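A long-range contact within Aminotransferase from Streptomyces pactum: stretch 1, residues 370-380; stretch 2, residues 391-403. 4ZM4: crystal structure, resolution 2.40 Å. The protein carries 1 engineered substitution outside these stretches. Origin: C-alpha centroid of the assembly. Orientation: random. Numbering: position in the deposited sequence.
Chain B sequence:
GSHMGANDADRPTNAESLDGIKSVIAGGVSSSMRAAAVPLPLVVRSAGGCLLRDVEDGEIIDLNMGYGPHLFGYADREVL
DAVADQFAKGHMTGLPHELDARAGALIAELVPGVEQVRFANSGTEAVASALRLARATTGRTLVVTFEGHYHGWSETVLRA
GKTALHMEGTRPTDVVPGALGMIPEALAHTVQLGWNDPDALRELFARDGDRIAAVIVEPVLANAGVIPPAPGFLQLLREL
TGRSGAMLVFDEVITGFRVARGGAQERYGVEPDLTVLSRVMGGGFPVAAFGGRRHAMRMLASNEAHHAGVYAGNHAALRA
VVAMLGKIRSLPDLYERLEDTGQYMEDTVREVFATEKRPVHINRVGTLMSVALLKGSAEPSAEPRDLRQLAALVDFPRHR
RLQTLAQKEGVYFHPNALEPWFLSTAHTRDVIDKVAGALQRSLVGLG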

ATOM      1  N   SER B 370      10.366   7.011  23.740  1.00 24.17           N
ATOM      2  CA  SER B 370      11.659   7.517  23.176  1.00 23.68           C
ATOM      3  C   SER B 370      12.727   7.552  24.278  1.00 23.66           C
ATOM      4  O   SER B 370      12.448   7.930  25.418  1.00 24.33           O
ATOM      5  CB  SER B 370      11.651   8.838  22.347  1.00 21.60           C
ATOM      6  OG  SER B 370      11.273   9.979  23.074  1.00 21.11           O
ATOM      7  N   VAL B 371      13.929   7.136  23.900  1.00 24.60           N
ATOM      8  CA  VAL B 371      15.097   7.095  24.774  1.00 25.62           C
ATOM      9  C   VAL B 371      16.283   7.679  24.020  1.00 26.19           C
ATOM     10  O   VAL B 371      16.751   7.094  23.055  1.00 28.23           O
ATOM     11  CB  VAL B 371      15.463   5.649  25.211  1.00 26.69           C
ATOM     12  CG1 VAL B 371      16.746   5.641  26.038  1.00 29.59           C
ATOM     13  CG2 VAL B 371      14.337   5.022  26.008  1.00 24.10           C
ATOM     14  N   ALA B 372      16.750   8.842  24.470  1.00 27.72           N
ATOM     15  CA  ALA B 372      17.784   9.579  23.804  1.00 28.09           C
ATOM     16  C   ALA B 372      18.871   9.983  24.790  1.00 29.34           C
ATOM     17  O   ALA B 372      18.604  10.566  25.822  1.00 30.71           O
ATOM     18  CB  ALA B 372      17.185  10.817  23.129  1.00 29.65           C
ATOM     19  N   LEU B 373      20.105   9.705  24.409  1.00 28.96           N
ATOM     20  CA  LEU B 373      21.281  10.047  25.153  1.00 30.99           C
ATOM     21  C   LEU B 373      21.585  11.519  24.896  1.00 29.91           C
ATOM     22  O   LEU B 373      21.633  11.958  23.746  1.00 31.60           O
ATOM     23  CB  LEU B 373      22.419   9.162  24.648  1.00 35.60           C
ATOM     24  CG  LEU B 373      23.725   8.948  25.374  1.00 40.35           C
ATOM     25  CD1 LEU B 373      23.524   8.405  26.765  1.00 42.65           C
ATOM     26  CD2 LEU B 373      24.532   7.948  24.576  1.00 45.85           C
ATOM     27  N   LEU B 374      21.778  12.292  25.965  1.00 28.82           N
ATOM     28  CA  LEU B 374      21.951  13.738  25.858  1.00 26.86           C
ATOM     29  C   LEU B 374      23.410  14.191  25.837  1.00 26.23           C
ATOM     30  O   LEU B 374      24.291  13.507  26.323  1.00 27.98           O
ATOM     31  CB  LEU B 374      21.218  14.428  27.013  1.00 26.06           C
ATOM     32  CG  LEU B 374      19.737  14.110  27.168  1.00 26.45           C
ATOM     33  CD1 LEU B 374      19.122  14.942  28.271  1.00 27.08           C
ATOM     34  CD2 LEU B 374      18.976  14.344  25.866  1.00 27.68           C
ATOM     35  N   LYS B 375      23.656  15.361  25.262  1.00 27.95           N
ATOM     36  CA  LYS B 375      24.993  15.987  25.287  1.00 28.52           C
ATOM     37  C   LYS B 375      25.378  16.339  26.719  1.00 27.83           C
ATOM     38  O   LYS B 375      24.524  16.657  27.543  1.00 26.61           O
ATOM     39  CB  LYS B 375      24.998  17.281  24.470  1.00 29.13           C
ATOM     40  CG  LYS B 375      24.797  17.090  22.983  1.00 29.81           C
ATOM     41  CD  LYS B 375      24.405  18.403  22.334  1.00 30.22           C
ATOM     42  CE  LYS B 375      24.426  18.302  20.821  1.00 30.22           C
ATOM     43  NZ  LYS B 375      23.794  19.515  20.231  1.00 31.55           N
ATOM     44  N   GLY B 376      26.662  16.295  27.025  1.00 27.77           N
ATOM     45  CA  GLY B 376      27.136  16.666  28.354  1.00 28.94           C
ATOM     46  C   GLY B 376      26.737  18.103  28.646  1.00 32.18           C
ATOM     47  O   GLY B 376      26.459  18.453  29.796  1.00 32.11           O
ATOM     48  N   SER B 377      26.669  18.924  27.590  1.00 37.21           N
ATOM     49  CA  SER B 377      26.276  20.347  27.700  1.00 42.99           C
ATOM     50  C   SER B 377      24.762  20.564  27.648  1.00 43.81           C
ATOM     51  O   SER B 377      24.313  21.702  27.581  1.00 41.59           O
ATOM     52  CB  SER B 377      26.916  21.185  26.569  1.00 42.38           C
ATOM     53  OG  SER B 377      26.082  21.185  25.404  1.00 45.65           O
ATOM     54  N   ALA B 378      23.977  19.492  27.639  1.00 45.83           N
ATOM     55  CA  ALA B 378      22.525  19.613  27.551  1.00 46.27           C
ATOM     56  C   ALA B 378      21.943  19.855  28.929  1.00 47.31           C
ATOM     57  O   ALA B 378      22.523  19.453  29.928  1.00 47.34           O
ATOM     58  CB  ALA B 378      21.912  18.356  26.930  1.00 45.75           C
ATOM     59  N   GLU B 379      20.776  20.489  28.963  1.00 54.20           N
ATOM     60  CA  GLU B 379      20.043  20.727  30.207  1.00 55.23           C
ATOM     61  C   GLU B 379      19.266  19.476  30.643  1.00 52.15           C
ATOM     62  O   GLU B 379      18.194  19.210  30.110  1.00 53.51           O
ATOM     63  CB  GLU B 379      19.063  21.897  30.028  1.00 57.15           C
ATOM     64  CG  GLU B 379      19.430  23.179  30.756  1.00 61.32           C
ATOM     65  CD  GLU B 379      19.642  23.001  32.255  1.00 61.16           C
ATOM     66  OE1 GLU B 379      20.489  23.778  32.762  1.00 62.69           O
ATOM     67  OE2 GLU B 379      19.002  22.104  32.899  1.00 51.28           O
ATOM     68  N   PRO B 380      19.782  18.715  31.630  1.00 49.00           N
ATOM     69  CA  PRO B 380      19.072  17.474  31.996  1.00 45.32           C
ATOM     70  C   PRO B 380      17.570  17.632  32.249  1.00 45.21           C
ATOM     71  O   PRO B 380      16.813  16.674  31.989  1.00 38.06           O
ATOM     72  CB  PRO B 380      19.781  17.006  33.286  1.00 45.14           C
ATOM     73  CG  PRO B 380      20.786  18.071  33.634  1.00 44.99           C
ATOM     74  CD  PRO B 380      21.037  18.868  32.391  1.00 46.94           C
ATOM     75  N   ALA B 391      15.874  17.724  19.495  1.00 24.08           N
ATOM     76  CA  ALA B 391      17.076  17.373  18.723  1.00 24.54           C
ATOM     77  C   ALA B 391      18.297  18.061  19.253  1.00 22.61           C
ATOM     78  O   ALA B 391      19.378  17.511  19.212  1.00 21.45           O
ATOM     79  CB  ALA B 391      16.890  17.696  17.237  1.00 24.57           C
ATOM     80  N   ALA B 392      18.111  19.268  19.784  1.00 23.15           N
ATOM     81  CA  ALA B 392      19.240  20.082  20.231  1.00 22.25           C
ATOM     82  C   ALA B 392      19.887  19.519  21.482  1.00 22.15           C
ATOM     83  O   ALA B 392      21.042  19.749  21.703  1.00 22.49           O
ATOM     84  CB  ALA B 392      18.812  21.527  20.450  1.00 21.97           C
ATOM     85  N   LEU B 393      19.137  18.793  22.299  1.00 24.84           N
ATOM     86  CA  LEU B 393      19.670  18.199  23.537  1.00 25.04           C
ATOM     87  C   LEU B 393      20.417  16.910  23.311  1.00 26.31           C
ATOM     88  O   LEU B 393      21.170  16.457  24.193  1.00 30.93           O
ATOM     89  CB  LEU B 393      18.536  17.897  24.514  1.00 26.02           C
ATOM     90  CG  LEU B 393      17.591  19.061  24.907  1.00 28.46           C
ATOM     91  CD1 LEU B 393      16.488  18.565  25.832  1.00 30.24           C
ATOM     92  CD2 LEU B 393      18.351  20.193  25.569  1.00 27.95           C
ATOM     93  N   VAL B 394      20.264  16.342  22.119  1.00 25.28           N
ATOM     94  CA  VAL B 394      20.618  14.945  21.880  1.00 24.78           C
ATOM     95  C   VAL B 394      22.009  14.791  21.284  1.00 23.92           C
ATOM     96  O   VAL B 394      22.437  15.574  20.458  1.00 28.12           O
ATOM     97  CB  VAL B 394      19.574  14.254  20.982  1.00 25.27           C
ATOM     98  CG1 VAL B 394      20.044  12.872  20.562  1.00 26.00           C
ATOM     99  CG2 VAL B 394      18.249  14.150  21.704  1.00 23.93           C
ATOM    100  N   ASP B 395      22.722  13.784  21.752  1.00 23.34           N
ATOM    101  CA  ASP B 395      24.047  13.456  21.260  1.00 23.33           C
ATOM    102  C   ASP B 395      23.921  12.308  20.269  1.00 21.90           C
ATOM    103  O   ASP B 395      24.018  11.135  20.642  1.00 21.80           O
ATOM    104  CB  ASP B 395      24.948  13.047  22.443  1.00 24.83           C
ATOM    105  CG  ASP B 395      26.408  12.847  22.038  1.00 26.20           C
ATOM    106  OD1 ASP B 395      26.681  12.680  20.836  1.00 24.58           O
ATOM    107  OD2 ASP B 395      27.268  12.863  22.942  1.00 26.96           O
ATOM    108  N   PHE B 396      23.689  12.638  19.004  1.00 23.65           N
ATOM    109  CA  PHE B 396      23.392  11.620  17.965  1.00 23.60           C
ATOM    110  C   PHE B 396      24.516  10.632  17.704  1.00 24.61           C
ATOM    111  O   PHE B 396      24.255   9.431  17.612  1.00 30.91           O
ATOM    112  CB  PHE B 396      22.893  12.273  16.669  1.00 22.87           C
ATOM    113  CG  PHE B 396      21.495  12.815  16.773  1.00 23.89           C
ATOM    114  CD1 PHE B 396      20.401  11.981  16.658  1.00 25.48           C
ATOM    115  CD2 PHE B 396      21.270  14.160  17.046  1.00 25.35           C
ATOM    116  CE1 PHE B 396      19.101  12.473  16.781  1.00 26.99           C
ATOM    117  CE2 PHE B 396      19.979  14.658  17.176  1.00 25.99           C
ATOM    118  CZ  PHE B 396      18.896  13.816  17.035  1.00 27.09           C
ATOM    119  N   PRO B 397      25.760  11.099  17.578  1.00 24.91           N
ATOM    120  CA  PRO B 397      26.838  10.125  17.363  1.00 26.30           C
ATOM    121  C   PRO B 397      27.012   9.132  18.503  1.00 27.88           C
ATOM    122  O   PRO B 397      27.251   7.951  18.240  1.00 28.32           O
ATOM    123  CB  PRO B 397      28.085  11.002  17.222  1.00 26.32           C
ATOM    124  CG  PRO B 397      27.551  12.302  16.674  1.00 25.89           C
ATOM    125  CD  PRO B 397      26.206  12.480  17.320  1.00 25.88           C
ATOM    126  N   ARG B 398      26.884   9.592  19.749  1.00 29.19           N
ATOM    127  CA  ARG B 398      26.967   8.677  20.887  1.00 30.34           C
ATOM    128  C   ARG B 398      25.781   7.716  20.921  1.00 30.88           C
ATOM    129  O   ARG B 398      25.964   6.548  21.213  1.00 34.54           O
ATOM    130  CB  ARG B 398      27.084   9.395  22.224  1.00 31.99           C
ATOM    131  CG  ARG B 398      28.512   9.602  22.692  1.00 31.45           C
ATOM    132  CD  ARG B 398      28.610  10.160  24.115  1.00 31.90           C
ATOM    133  NE  ARG B 398      30.002  10.386  24.485  1.00 31.06           N
ATOM    134  CZ  ARG B 398      30.739  11.408  24.082  1.00 29.94           C
ATOM    135  NH1 ARG B 398      30.225  12.380  23.348  1.00 31.37           N
ATOM    136  NH2 ARG B 398      32.009  11.463  24.434  1.00 31.94           N
ATOM    137  N   HIS B 399      24.582   8.180  20.595  1.00 29.19           N
ATOM    138  CA  HIS B 399      23.442   7.269  20.560  1.00 28.91           C
ATOM    139  C   HIS B 399      23.621   6.171  19.506  1.00 27.35           C
ATOM    140  O   HIS B 399      23.425   5.002  19.819  1.00 25.48           O
ATOM    141  CB  HIS B 399      22.102   8.000  20.371  1.00 28.90           C
ATOM    142  CG  HIS B 399      20.955   7.239  20.932  1.00 26.28           C
ATOM    143  ND1 HIS B 399      20.597   7.330  22.255  1.00 28.06           N
ATOM    144  CD2 HIS B 399      20.132   6.318  20.378  1.00 24.82           C
ATOM    145  CE1 HIS B 399      19.574   6.527  22.491  1.00 27.55           C
ATOM    146  NE2 HIS B 399      19.273   5.901  21.367  1.00 25.98           N
ATOM    147  N   ARG B 400      24.048   6.543  18.293  1.00 26.34           N
ATOM    148  CA  ARG B 400      24.380   5.563  17.256  1.00 24.73           C
ATOM    149  C   ARG B 400      25.366   4.552  17.778  1.00 24.51           C
ATOM    150  O   ARG B 400      25.268   3.348  17.499  1.00 27.44           O
ATOM    151  CB  ARG B 400      24.955   6.226  15.990  1.00 26.53           C
ATOM    152  CG  ARG B 400      23.946   6.980  15.136  1.00 28.72           C
ATOM    153  CD  ARG B 400      24.430   7.327  13.729  1.00 31.25           C
ATOM    154  NE  ARG B 400      24.071   6.257  12.786  1.00 39.34           N
ATOM    155  CZ  ARG B 400      22.840   6.021  12.308  1.00 46.22           C
ATOM    156  NH1 ARG B 400      21.794   6.778  12.661  1.00 47.21           N
ATOM    157  NH2 ARG B 400      22.645   5.015  11.465  1.00 51.88           N
ATOM    158  N   ARG B 401      26.346   5.037  18.518  1.00 25.49           N
ATOM    159  CA  ARG B 401      27.421   4.178  19.008  1.00 26.83           C
ATOM    160  C   ARG B 401      26.855   3.251  20.055  1.00 27.00           C
ATOM    161  O   ARG B 401      27.064   2.032  19.999  1.00 30.98           O
ATOM    162  CB  ARG B 401      28.555   5.042  19.560  1.00 27.97           C
ATOM    163  CG  ARG B 401      29.895   4.351  19.740  1.00 28.76           C
ATOM    164  CD  ARG B 401      31.044   5.274  19.394  1.00 27.82           C
ATOM    165  NE  ARG B 401      31.117   6.559  20.049  1.00 28.07           N
ATOM    166  CZ  ARG B 401      31.473   6.777  21.302  1.00 28.00           C
ATOM    167  NH1 ARG B 401      31.679   5.763  22.147  1.00 30.87           N
ATOM    168  NH2 ARG B 401      31.573   8.013  21.728  1.00 25.71           N
ATOM    169  N   LEU B 402      26.017   3.799  20.933  1.00 26.38           N
ATOM    170  CA  LEU B 402      25.274   2.984  21.914  1.00 24.60           C
ATOM    171  C   LEU B 402      24.434   1.868  21.288  1.00 23.67           C
ATOM    172  O   LEU B 402      24.381   0.764  21.833  1.00 24.17           O
ATOM    173  CB  LEU B 402      24.374   3.862  22.778  1.00 24.42           C
ATOM    174  CG  LEU B 402      23.673   3.176  23.941  1.00 25.44           C
ATOM    175  CD1 LEU B 402      24.696   2.754  24.989  1.00 27.68           C
ATOM    176  CD2 LEU B 402      22.618   4.088  24.552  1.00 25.92           C
ATOM    177  N   GLN B 403      23.779   2.116  20.160  1.00 23.42           N
ATOM    178  CA  GLN B 403      22.915   1.065  19.621  1.00 24.41           C
ATOM    179  C   GLN B 403      23.694  -0.075  18.954  1.00 24.84           C
ATOM    180  O   GLN B 403      23.262  -1.215  19.043  1.00 24.03           O
ATOM    181  CB  GLN B 403      21.745   1.601  18.735  1.00 24.11           C
ATOM    182  CG  GLN B 403      21.890   1.551  17.231  1.00 24.12           C
ATOM    183  CD  GLN B 403      21.939   0.182  16.580  1.00 20.67           C
ATOM    184  OE1 GLN B 403      22.847  -0.069  15.829  1.00 23.15           O
ATOM    185  NE2 GLN B 403      20.942  -0.639  16.776  1.00 20.38           N
TER
HETATM  186  O   HOH W   1      16.650   4.978  21.444  1.00 22.78           O

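Two nearly linear backbone hydrogen bonds form the centre of this contact. The amide N of Asp 395 donates to the carbonyl O of Leu 373 at 2.9 Å, and the N of Lys 375 donates to the O of Leu 393, also at 2.9 Å. Together they bracket Leu 374 and Val 394, whose CA atoms lie 4.4 Å apart, and make a single beta bridge just beyond the end of the strand. The close approach also brings Leu 374 CA to 3.3 Å from Leu 393 O, a CA-H...O contact, so that this carbonyl meets two neighbouring residues of the first stretch.

Further back along the strand, a side chain takes over the role of a backbone partner. The amide N of Leu 373 donates to ND1 of His 399 at 3.2 Å, which makes ND1 an acceptor. Histidine suits this buried place because its ring can serve the strand through both nitrogens: while ND1 takes the amide, NE2 lies 2.8 Å from the O of water 1, and that water donates to Val 371 O at 2.7 Å. NE2 itself is 3.3 Å from Val 371 O, but the angle is too poor for a direct hydrogen bond, and the water supplies the link instead. His 399, with chi1 near -154° (t), thus serves two backbone polar atoms, Leu 373 N directly and Val 371 O through the water.

The long side chain of Lys 375 adds a bond at the partly exposed margin. With chi1 in m and the remaining torsions in t, it is extended, and NZ donates to Ala 392 O at 3.1 Å; lysine suits the place because its length lets the charged end reach a carbonyl from this margin. Its amide and its ammonium group therefore bind successive carbonyls of the second stretch. The same residue opens a type I turn, closed by a bond of 2.9 Å from Ala 378 N to Lys 375 O, which carries the chain round so that Ala 378 comes back to Leu 393.

Asp 395 joins the bridge to the helix that follows. Its backbone N is held by the first stretch, while its side chain caps the helix: Arg 398 N donates to Asp 395 OD1 at 3.3 Å. OD2, the other carboxylate oxygen of Asp 395, forms a salt bridge with Arg 398 NH1 at 3.0 Å. The short acidic side chain is well suited to accept from an amide in the first turn.

Around these bonds lies apolar packing, within a total buried surface of 632 Å². Leu 373 points toward the second stretch, which covers 111 Å² of it; its CD2 lies 3.8 Å from Arg 398 CB and 4.3 Å from Leu 402 CD2. A branched apolar side chain suits this buried place, filling space against the helix without leaving a polar group unpaired. On the strand, the small Ala 372 sets its CB 3.8 Å from Val 394 CG2. Leu 374 begins by pointing away, yet its end returns, placing CD2 3.8 Å from Leu 393 CB. Leu 393 also meets the turn, where its CB is 4.2 Å from Ala 378 CB; the methyl group of alanine fits close beside the backbone there, with Ala 378 CB 3.4 Å from Leu 393 O.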